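Local coordinates for tumor necrosis factor-inducible protein TSG-6 (Homo sapiens, PDB 2PF5) that binds hyaluronan through this Link module and, as the full-length protein, transfers heavy chains from inter-alpha-inhibitor to hyaluronan during extracellular matrix remodelling, at residues A[2-7]-A[46-51]; A[17-22]-A[88-93]; A[38-43]-A[73-78]. All coordinates share one frame; numbering follows the deposited sequence. Where two conformers were deposited one is given.

How the contacts relate
All three contacts belong to one Link module, the hyaluronan-binding part of the protein, and reach the same mixed sheet. Contacts 1 and 2 are close neighbours, with centres about 8 Å apart, and strand 89-93 serves both: its Asp89 OD2 lies 2.8 Å from His4 NE2, and its Tyr91 OH lies 2.6 Å from Ala48 O, both hydrogen bonds. Contact 3 has its centre about 12 Å from that of contact 1 and meets it where Val2 packs on Ala39 and Ala49 on Tyr78. Contacts 2 and 3 lie on opposite sides of the chain's centre, about 17 Å apart between contact centres, yet Trp88 touches Tyr78.

Contact 1: residues A[2-7]-A[46-51]; sequences VYHREA and VCAAGW
His4 reaches across to Val46 and Ala48 with its whole side chain. Its CB sits 4.0 Å from Val46 CG2, so the methylene already rests against one branch of the valine. The first torsion sets CG anti to the backbone N (chi1 166°), and that swings the imidazole under the other branch. The nearest atom of 46-51 to His4 CG is Val46 CG1, at 3.8 Å, and this methyl lies over the middle of the ring: it is 3.9 Å from the centroid of the His4 ring and only 13° off the ring normal, a clear CH-pi contact over the face. ND1 and CD2, one on each side of CG, therefore lie about equally far from the same methyl. At the tip, NE2 comes within 3.6 Å of Ala48 CB, with CE1 a little further away; the alanine approaches the ring obliquely. The polar partner of NE2 is Asp89 OD2. That hydrogen bond and the methyl over the face would be expected to limit rotation of the ring, and Tyr91 also meets the imidazole, with the planes at about 45°. No hydrogen bond joins 2-7 to 46-51 directly. In the sheet, strand 89-93 runs antiparallel to 2-5 and parallel to 50-51, while Val2 at the start of strand 2-5 packs against helix 33-41.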
loop_
_atom_site.group_PDB
_atom_site.type_symbol
_atom_site.label_atom_id
_atom_site.label_comp_id
_atom_site.label_asym_id
_atom_site.label_seq_id
_atom_site.Cartn_x
_atom_site.Cartn_y
_atom_site.Cartn_z
ATOM N N VAL A 2 2.872 -7.779 -5.990
ATOM C CA VAL A 2 2.537 -6.582 -5.230
ATOM C C VAL A 2 3.707 -5.601 -5.317
ATOM O O VAL A 2 4.878 -6.018 -5.327
ATOM C CB VAL A 2 2.253 -6.975 -3.756
ATOM C CG1 VAL A 2 2.026 -5.692 -2.863
ATOM C CG2 VAL A 2 1.045 -7.933 -3.693
ATOM N N TYR A 3 3.417 -4.307 -5.377
ATOM C CA TYR A 3 4.488 -3.325 -5.401
ATOM C C TYR A 3 4.063 -2.003 -4.786
ATOM O O TYR A 3 2.872 -1.751 -4.620
ATOM C CB TYR A 3 5.024 -3.114 -6.834
ATOM C CG TYR A 3 4.014 -2.562 -7.822
ATOM C CD1 TYR A 3 3.852 -1.181 -7.985
ATOM C CD2 TYR A 3 3.229 -3.424 -8.606
ATOM C CE1 TYR A 3 2.930 -0.677 -8.895
ATOM C CE2 TYR A 3 2.324 -2.934 -9.524
ATOM C CZ TYR A 3 2.189 -1.554 -9.675
ATOM O OH TYR A 3 1.292 -1.037 -10.589
ATOM N N HIS A 4 5.056 -1.173 -4.480
ATOM C CA HIS A 4 4.831 0.115 -3.803
ATOM C C HIS A 4 4.902 1.236 -4.833
ATOM O O HIS A 4 5.795 1.234 -5.705
ATOM C CB HIS A 4 5.894 0.293 -2.731
ATOM C CG HIS A 4 6.014 1.683 -2.181
ATOM N ND1 HIS A 4 7.048 2.523 -2.527
ATOM C CD2 HIS A 4 5.273 2.355 -1.263
ATOM C CE1 HIS A 4 6.920 3.672 -1.877
ATOM N NE2 HIS A 4 5.856 3.589 -1.098
ATOM N N ARG A 5 4.018 2.224 -4.704
ATOM C CA ARG A 5 4.059 3.387 -5.598
ATOM C C ARG A 5 3.854 4.683 -4.802
ATOM O O ARG A 5 3.025 4.736 -3.885
ATOM C CB ARG A 5 3.004 3.272 -6.717
ATOM C CG ARG A 5 3.305 2.291 -7.872
ATOM C CD ARG A 5 4.235 2.875 -8.978
ATOM N NE ARG A 5 4.556 1.919 -10.048
ATOM C CZ ARG A 5 5.475 0.949 -10.000
ATOM N NH1 ARG A 5 6.227 0.726 -8.912
ATOM N NH2 ARG A 5 5.628 0.166 -11.052
ATOM N N GLU A 6 4.635 5.705 -5.151
ATOM C CA GLU A 6 4.460 7.079 -4.642
ATOM C C GLU A 6 3.757 7.914 -5.705
ATOM O O GLU A 6 3.894 7.629 -6.917
ATOM C CB GLU A 6 5.818 7.742 -4.484
ATOM C CG GLU A 6 6.660 7.246 -3.363
ATOM C CD GLU A 6 7.885 8.102 -3.199
ATOM O OE1 GLU A 6 8.245 8.856 -4.125
ATOM O OE2 GLU A 6 8.493 8.024 -2.138
ATOM N N ALA A 7 3.056 8.976 -5.277
ATOM C CA ALA A 7 2.736 10.073 -6.206
ATOM C C ALA A 7 3.993 10.608 -6.917
ATOM O O ALA A 7 5.094 10.601 -6.358
ATOM C CB ALA A 7 2.051 11.237 -5.490
ATOM N N VAL A 46 9.054 -2.708 2.510
ATOM C CA VAL A 46 9.105 -1.279 2.169
ATOM C C VAL A 46 8.769 -0.492 3.445
ATOM O O VAL A 46 7.743 -0.741 4.059
ATOM C CB VAL A 46 8.077 -0.873 1.069
ATOM C CG1 VAL A 46 8.280 0.586 0.688
ATOM C CG2 VAL A 46 8.177 -1.757 -0.183
ATOM N N CYS A 47 9.639 0.433 3.836
ATOM C CA CYS A 47 9.355 1.228 5.033
ATOM C C CYS A 47 8.594 2.507 4.645
ATOM O O CYS A 47 9.126 3.605 4.730
ATOM C CB CYS A 47 10.621 1.522 5.845
ATOM S SG CYS A 47 10.203 2.115 7.530
ATOM N N ALA A 48 7.356 2.330 4.198
ATOM C CA ALA A 48 6.509 3.443 3.754
ATOM C C ALA A 48 5.055 3.038 3.820
ATOM O O ALA A 48 4.617 2.099 3.126
ATOM C CB ALA A 48 6.887 3.888 2.315
ATOM N N ALA A 49 4.286 3.750 4.645
ATOM C CA ALA A 49 2.878 3.444 4.809
ATOM C C ALA A 49 2.170 3.739 3.482
ATOM O O ALA A 49 2.426 4.781 2.852
ATOM C CB ALA A 49 2.287 4.306 5.948
ATOM N N GLY A 50 1.280 2.847 3.077
ATOM C CA GLY A 50 0.494 3.034 1.876
ATOM C C GLY A 50 -0.934 2.555 2.004
ATOM O O GLY A 50 -1.212 1.615 2.736
ATOM N N TRP A 51 -1.825 3.178 1.227
ATOM C CA TRP A 51 -3.182 2.686 1.026
ATOM C C TRP A 51 -3.207 1.278 0.396
ATOM O O TRP A 51 -2.396 0.942 -0.485
ATOM C CB TRP A 51 -3.978 3.633 0.114
ATOM C CG TRP A 51 -4.213 5.017 0.698
ATOM C CD1 TRP A 51 -3.583 6.183 0.347
ATOM C CD2 TRP A 51 -5.171 5.358 1.715
ATOM N NE1 TRP A 51 -4.095 7.237 1.105
ATOM C CE2 TRP A 51 -5.066 6.746 1.946
ATOM C CE3 TRP A 51 -6.106 4.614 2.454
ATOM C CZ2 TRP A 51 -5.887 7.427 2.883
ATOM C CZ3 TRP A 51 -6.904 5.278 3.420
ATOM C CH2 TRP A 51 -6.788 6.681 3.609
#

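Contact 2: residues A[17-22]-A[88-93]; sequences AEAKAV and WDAYCY
Ala19 and Ala90 bring helix 16-25 down onto strand 89-93, one of the helix-on-sheet layers of the Link module, an alpha/beta fold related to the C-type lectins. The tight part is very small. Ala19 CB and Ala90 CB meet at 3.8 Å, methyl to methyl, and both residues are buried. Since neither side chain extends beyond CB, the two backbones can come close: Ala19 CA and Ala90 CA are 5.3 Å apart. The same Ala19 CB also reaches back along the strand to Asp89 O, at a looser 4.3 Å. No hydrogen bond crosses here; the close touch is between two methyls.

One turn further along the helix the packing opens out. Val22 CB still points toward the strand, but Val22 CG1 gets no nearer than 5.0 Å, to Cys92 SG. The opposite side of the helix faces solvent, with Lys20 pointing away from the strand and Glu18 and Ala21 exposed. On the strand's other face the polar groups have their own partners: Asp89 OD1 takes the backbone N of Tyr12, and Tyr91 turns away from the helix, its OH bonded to Ala48 O and its ring touching Leu36, Tyr59 and Pro60. At the looser end of the contact Cys92 SG is joined to Cys23 SG, the residue directly after Val22.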
loop_
_atom_site.group_PDB
_atom_site.type_symbol
_atom_site.label_atom_id
_atom_site.label_comp_id
_atom_site.label_asym_id
_atom_site.label_seq_id
_atom_site.Cartn_x
_atom_site.Cartn_y
_atom_site.Cartn_z
ATOM N N ALA A 17 -8.562 7.672 -2.822
ATOM C CA ALA A 17 -9.097 7.624 -4.207
ATOM C C ALA A 17 -7.963 7.733 -5.231
ATOM O O ALA A 17 -8.029 7.105 -6.291
ATOM C CB ALA A 17 -10.155 8.769 -4.445
ATOM N N GLU A 18 -6.957 8.556 -4.948
ATOM C CA GLU A 18 -5.840 8.737 -5.869
ATOM C C GLU A 18 -4.980 7.478 -5.928
ATOM O O GLU A 18 -4.521 7.057 -7.007
ATOM C CB GLU A 18 -4.982 9.923 -5.446
ATOM C CG GLU A 18 -5.727 11.229 -5.676
ATOM C CD GLU A 18 -5.008 12.445 -5.144
ATOM O OE1 GLU A 18 -4.146 12.330 -4.232
ATOM O OE2 GLU A 18 -5.371 13.541 -5.626
ATOM N N ALA A 19 -4.744 6.908 -4.759
ATOM C CA ALA A 19 -4.024 5.623 -4.679
ATOM C C ALA A 19 -4.726 4.535 -5.526
ATOM O O ALA A 19 -4.096 3.827 -6.334
ATOM C CB ALA A 19 -3.934 5.187 -3.237
ATOM N N LYS A 20 -6.018 4.360 -5.313
ATOM C CA LYS A 20 -6.806 3.441 -6.105
ATOM C C LYS A 20 -6.709 3.727 -7.618
ATOM O O LYS A 20 -6.529 2.808 -8.427
ATOM C CB LYS A 20 -8.258 3.485 -5.585
ATOM C CG LYS A 20 -9.215 2.525 -6.199
ATOM C CD LYS A 20 -10.399 2.362 -5.249
ATOM C CE LYS A 20 -11.616 1.879 -5.986
ATOM N NZ LYS A 20 -12.777 1.732 -5.045
ATOM N N ALA A 21 -6.851 5.002 -8.022
ATOM C CA ALA A 21 -6.686 5.401 -9.415
ATOM C C ALA A 21 -5.289 5.105 -10.009
ATOM O O ALA A 21 -5.171 4.669 -11.168
ATOM C CB ALA A 21 -7.073 6.938 -9.575
ATOM N N VAL A 22 -4.238 5.312 -9.212
ATOM C CA VAL A 22 -2.869 5.028 -9.665
ATOM C C VAL A 22 -2.681 3.511 -9.933
ATOM O O VAL A 22 -2.158 3.114 -10.983
ATOM C CB VAL A 22 -1.823 5.500 -8.631
ATOM C CG1 VAL A 22 -0.412 4.953 -8.994
ATOM C CG2 VAL A 22 -1.788 7.032 -8.605
ATOM N N TRP A 88 -0.891 9.222 1.720
ATOM C CA TRP A 88 0.044 8.144 2.007
ATOM C C TRP A 88 0.594 7.678 0.656
ATOM O O TRP A 88 0.357 8.306 -0.369
ATOM C CB TRP A 88 -0.683 6.988 2.703
ATOM C CG TRP A 88 -1.253 7.324 4.115
ATOM C CD1 TRP A 88 -2.574 7.486 4.460
ATOM C CD2 TRP A 88 -0.498 7.534 5.317
ATOM N NE1 TRP A 88 -2.692 7.746 5.819
ATOM C CE2 TRP A 88 -1.433 7.790 6.365
ATOM C CE3 TRP A 88 0.873 7.512 5.621
ATOM C CZ2 TRP A 88 -1.030 8.010 7.691
ATOM C CZ3 TRP A 88 1.279 7.754 6.935
ATOM C CH2 TRP A 88 0.325 7.989 7.962
ATOM N N ASP A 89 1.287 6.542 0.637
ATOM C CA ASP A 89 1.659 5.968 -0.640
ATOM C C ASP A 89 0.572 4.967 -1.059
ATOM O O ASP A 89 -0.565 5.015 -0.557
ATOM C CB ASP A 89 3.071 5.352 -0.533
ATOM C CG ASP A 89 4.163 6.405 -0.416
ATOM O OD1 ASP A 89 3.952 7.600 -0.777
ATOM O OD2 ASP A 89 5.267 6.031 0.033
ATOM N N ALA A 90 0.911 4.037 -1.955
ATOM C CA ALA A 90 -0.038 3.038 -2.430
ATOM C C ALA A 90 0.663 1.680 -2.532
ATOM O O ALA A 90 1.823 1.613 -2.917
ATOM C CB ALA A 90 -0.592 3.436 -3.797
ATOM N N TYR A 91 -0.062 0.622 -2.183
ATOM C CA TYR A 91 0.352 -0.764 -2.454
ATOM C C TYR A 91 -0.580 -1.330 -3.503
ATOM O O TYR A 91 -1.792 -1.440 -3.277
ATOM C CB TYR A 91 0.385 -1.629 -1.167
ATOM C CG TYR A 91 1.592 -1.266 -0.378
ATOM C CD1 TYR A 91 1.485 -0.392 0.706
ATOM C CD2 TYR A 91 2.879 -1.711 -0.770
ATOM C CE1 TYR A 91 2.620 -0.000 1.429
ATOM C CE2 TYR A 91 4.020 -1.313 -0.069
ATOM C CZ TYR A 91 3.871 -0.453 1.041
ATOM O OH TYR A 91 4.970 -0.031 1.753
ATOM N N CYS A 92 -0.011 -1.625 -4.675
ATOM C CA CYS A 92 -0.754 -2.128 -5.812
ATOM C C CYS A 92 -0.564 -3.644 -6.001
ATOM O O CYS A 92 0.501 -4.202 -5.714
ATOM C CB CYS A 92 -0.272 -1.471 -7.096
ATOM S SG CYS A 92 -0.434 0.324 -7.200
ATOM N N TYR A 93 -1.593 -4.264 -6.559
ATOM C CA TYR A 93 -1.533 -5.656 -7.021
ATOM C C TYR A 93 -1.800 -5.727 -8.532
ATOM O O TYR A 93 -2.858 -5.292 -9.016
ATOM C CB TYR A 93 -2.527 -6.521 -6.255
ATOM C CG TYR A 93 -2.483 -7.965 -6.742
ATOM C CD1 TYR A 93 -1.301 -8.714 -6.630
ATOM C CD2 TYR A 93 -3.589 -8.570 -7.308
ATOM C CE1 TYR A 93 -1.228 -10.039 -7.098
ATOM C CE2 TYR A 93 -3.537 -9.935 -7.779
ATOM C CZ TYR A 93 -2.341 -10.639 -7.634
ATOM O OH TYR A 93 -2.229 -11.937 -8.084
#

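Contact 3: residues A[38-43]-A[73-78]; sequences AARKIG and TGIIDY
Arg40 NH1 hydrogen-bonds to Ile61 O, on the neighbouring strand 56-61, and also stands 3.5 Å from Gly74 N; both of these nitrogens are donors, so the second approach is only contact. The other terminal nitrogen, NH2, forms a salt bridge with Glu37 OE2, one turn back on the helix. With NH1 and NH2 both bonded, the guanidinium turns one face to the glycine: Gly74 CA lies 3.4 Å above its plane, offset toward the rim. Lower down, Arg40 CD rests 3.5 Å from Gly74 C, and the bend at chi3 (63°) turns the guanidinium over Gly74 CA. In this Link module the arrangement joins the end of helix 33-41 to the start of strand 74-80, an antiparallel neighbour of 56-61. The helix finishes in a Schellman motif with Gly43 at C-prime, its N bonded to Arg40 O. Arg40 CD also approaches Ile75 CG1, at 4.3 Å, and Ile75 itself packs on Tyr33 and Leu36 of the same helix. At the outer end, the exposed Thr73 puts CB 4.2 Å from Arg40 NH1, close to the unmodelled residues 65-71.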
loop_
_atom_site.group_PDB
_atom_site.type_symbol
_atom_site.label_atom_id
_atom_site.label_comp_id
_atom_site.label_asym_id
_atom_site.label_seq_id
_atom_site.Cartn_x
_atom_site.Cartn_y
_atom_site.Cartn_z
ATOM N N ALA A 38 1.258 -12.030 1.867
ATOM C CA ALA A 38 1.907 -13.067 1.046
ATOM C C ALA A 38 3.176 -12.503 0.393
ATOM O O ALA A 38 4.244 -13.142 0.409
ATOM C CB ALA A 38 0.904 -13.603 -0.023
ATOM N N ALA A 39 3.094 -11.292 -0.159
ATOM C CA ALA A 39 4.306 -10.673 -0.734
ATOM C C ALA A 39 5.439 -10.545 0.306
ATOM O O ALA A 39 6.629 -10.847 0.024
ATOM C CB ALA A 39 3.970 -9.280 -1.360
ATOM N N ARG A 40 5.065 -10.113 1.513
ATOM C CA ARG A 40 6.023 -9.953 2.612
ATOM C C ARG A 40 6.671 -11.285 3.019
ATOM O O ARG A 40 7.875 -11.330 3.327
ATOM C CB ARG A 40 5.329 -9.319 3.830
ATOM C CG ARG A 40 6.312 -8.812 4.898
ATOM C CD ARG A 40 5.583 -8.574 6.204
ATOM N NE ARG A 40 5.024 -9.829 6.715
ATOM C CZ ARG A 40 5.734 -10.742 7.372
ATOM N NH1 ARG A 40 7.028 -10.530 7.637
ATOM N NH2 ARG A 40 5.148 -11.861 7.776
ATOM N N LYS A 41 5.863 -12.354 3.054
ATOM C CA LYS A 41 6.404 -13.681 3.369
ATOM C C LYS A 41 7.466 -14.148 2.374
ATOM O O LYS A 41 8.299 -15.004 2.708
ATOM C CB LYS A 41 5.295 -14.711 3.474
ATOM C CG LYS A 41 4.780 -14.908 4.885
ATOM C CD LYS A 41 3.272 -14.940 4.867
ATOM C CE LYS A 41 2.711 -15.707 6.047
ATOM N NZ LYS A 41 1.515 -15.000 6.579
ATOM N N ILE A 42 7.452 -13.595 1.167
ATOM C CA ILE A 42 8.483 -13.938 0.187
ATOM C C ILE A 42 9.407 -12.773 -0.142
ATOM O O ILE A 42 9.997 -12.734 -1.222
ATOM C CB ILE A 42 7.919 -14.654 -1.077
ATOM C CG1 ILE A 42 6.830 -13.842 -1.761
ATOM C CG2 ILE A 42 7.409 -16.043 -0.701
ATOM C CD1 ILE A 42 6.487 -14.434 -3.090
ATOM N N GLY A 43 9.539 -11.846 0.822
ATOM C CA GLY A 43 10.697 -10.939 0.891
ATOM C C GLY A 43 10.380 -9.467 0.612
ATOM O O GLY A 43 11.294 -8.654 0.527
ATOM N N THR A 73 8.722 -7.361 12.650
ATOM C CA THR A 73 8.290 -8.073 11.430
ATOM C C THR A 73 6.767 -8.259 11.317
ATOM O O THR A 73 6.067 -8.448 12.321
ATOM C CB THR A 73 9.042 -9.412 11.181
ATOM O OG1 THR A 73 8.548 -10.432 12.053
ATOM C CG2 THR A 73 10.528 -9.256 11.413
ATOM N N GLY A 74 6.276 -8.203 10.087
ATOM C CA GLY A 74 4.860 -8.290 9.817
ATOM C C GLY A 74 4.450 -7.022 9.097
ATOM O O GLY A 74 5.288 -6.175 8.789
ATOM N N ILE A 75 3.159 -6.908 8.810
ATOM C CA ILE A 75 2.585 -5.670 8.289
ATOM C C ILE A 75 2.269 -4.781 9.481
ATOM O O ILE A 75 1.607 -5.217 10.429
ATOM C CB ILE A 75 1.331 -5.951 7.447
ATOM C CG1 ILE A 75 1.714 -6.744 6.174
ATOM C CG2 ILE A 75 0.592 -4.602 7.048
ATOM C CD1 ILE A 75 0.510 -7.267 5.452
ATOM N N ILE A 76 2.776 -3.551 9.464
ATOM C CA ILE A 76 2.442 -2.583 10.505
ATOM C C ILE A 76 1.078 -2.047 10.065
ATOM O O ILE A 76 0.948 -1.535 8.949
ATOM C CB ILE A 76 3.507 -1.456 10.602
ATOM C CG1 ILE A 76 4.900 -2.063 10.868
ATOM C CG2 ILE A 76 3.084 -0.362 11.648
ATOM C CD1 ILE A 76 5.037 -2.820 12.196
ATOM N N ASP A 77 0.051 -2.239 10.900
ATOM C CA ASP A 77 -1.320 -1.910 10.491
ATOM C C ASP A 77 -1.660 -0.490 11.019
ATOM O O ASP A 77 -1.686 -0.281 12.212
ATOM C CB ASP A 77 -2.290 -2.992 11.072
ATOM C CG ASP A 77 -3.778 -2.690 10.813
ATOM O OD1 ASP A 77 -4.119 -2.133 9.740
ATOM O OD2 ASP A 77 -4.604 -3.085 11.669
ATOM N N TYR A 78 -1.892 0.475 10.128
ATOM C CA TYR A 78 -2.403 1.788 10.558
ATOM C C TYR A 78 -3.936 1.786 10.511
ATOM O O TYR A 78 -4.583 2.804 10.768
ATOM C CB TYR A 78 -1.864 2.899 9.643
ATOM C CG TYR A 78 -0.424 3.336 9.880
ATOM C CD1 TYR A 78 0.420 2.671 10.778
ATOM C CD2 TYR A 78 0.097 4.417 9.168
ATOM C CE1 TYR A 78 1.729 3.102 10.987
ATOM C CE2 TYR A 78 1.408 4.831 9.343
ATOM C CZ TYR A 78 2.215 4.179 10.248
ATOM O OH TYR A 78 3.516 4.643 10.428
#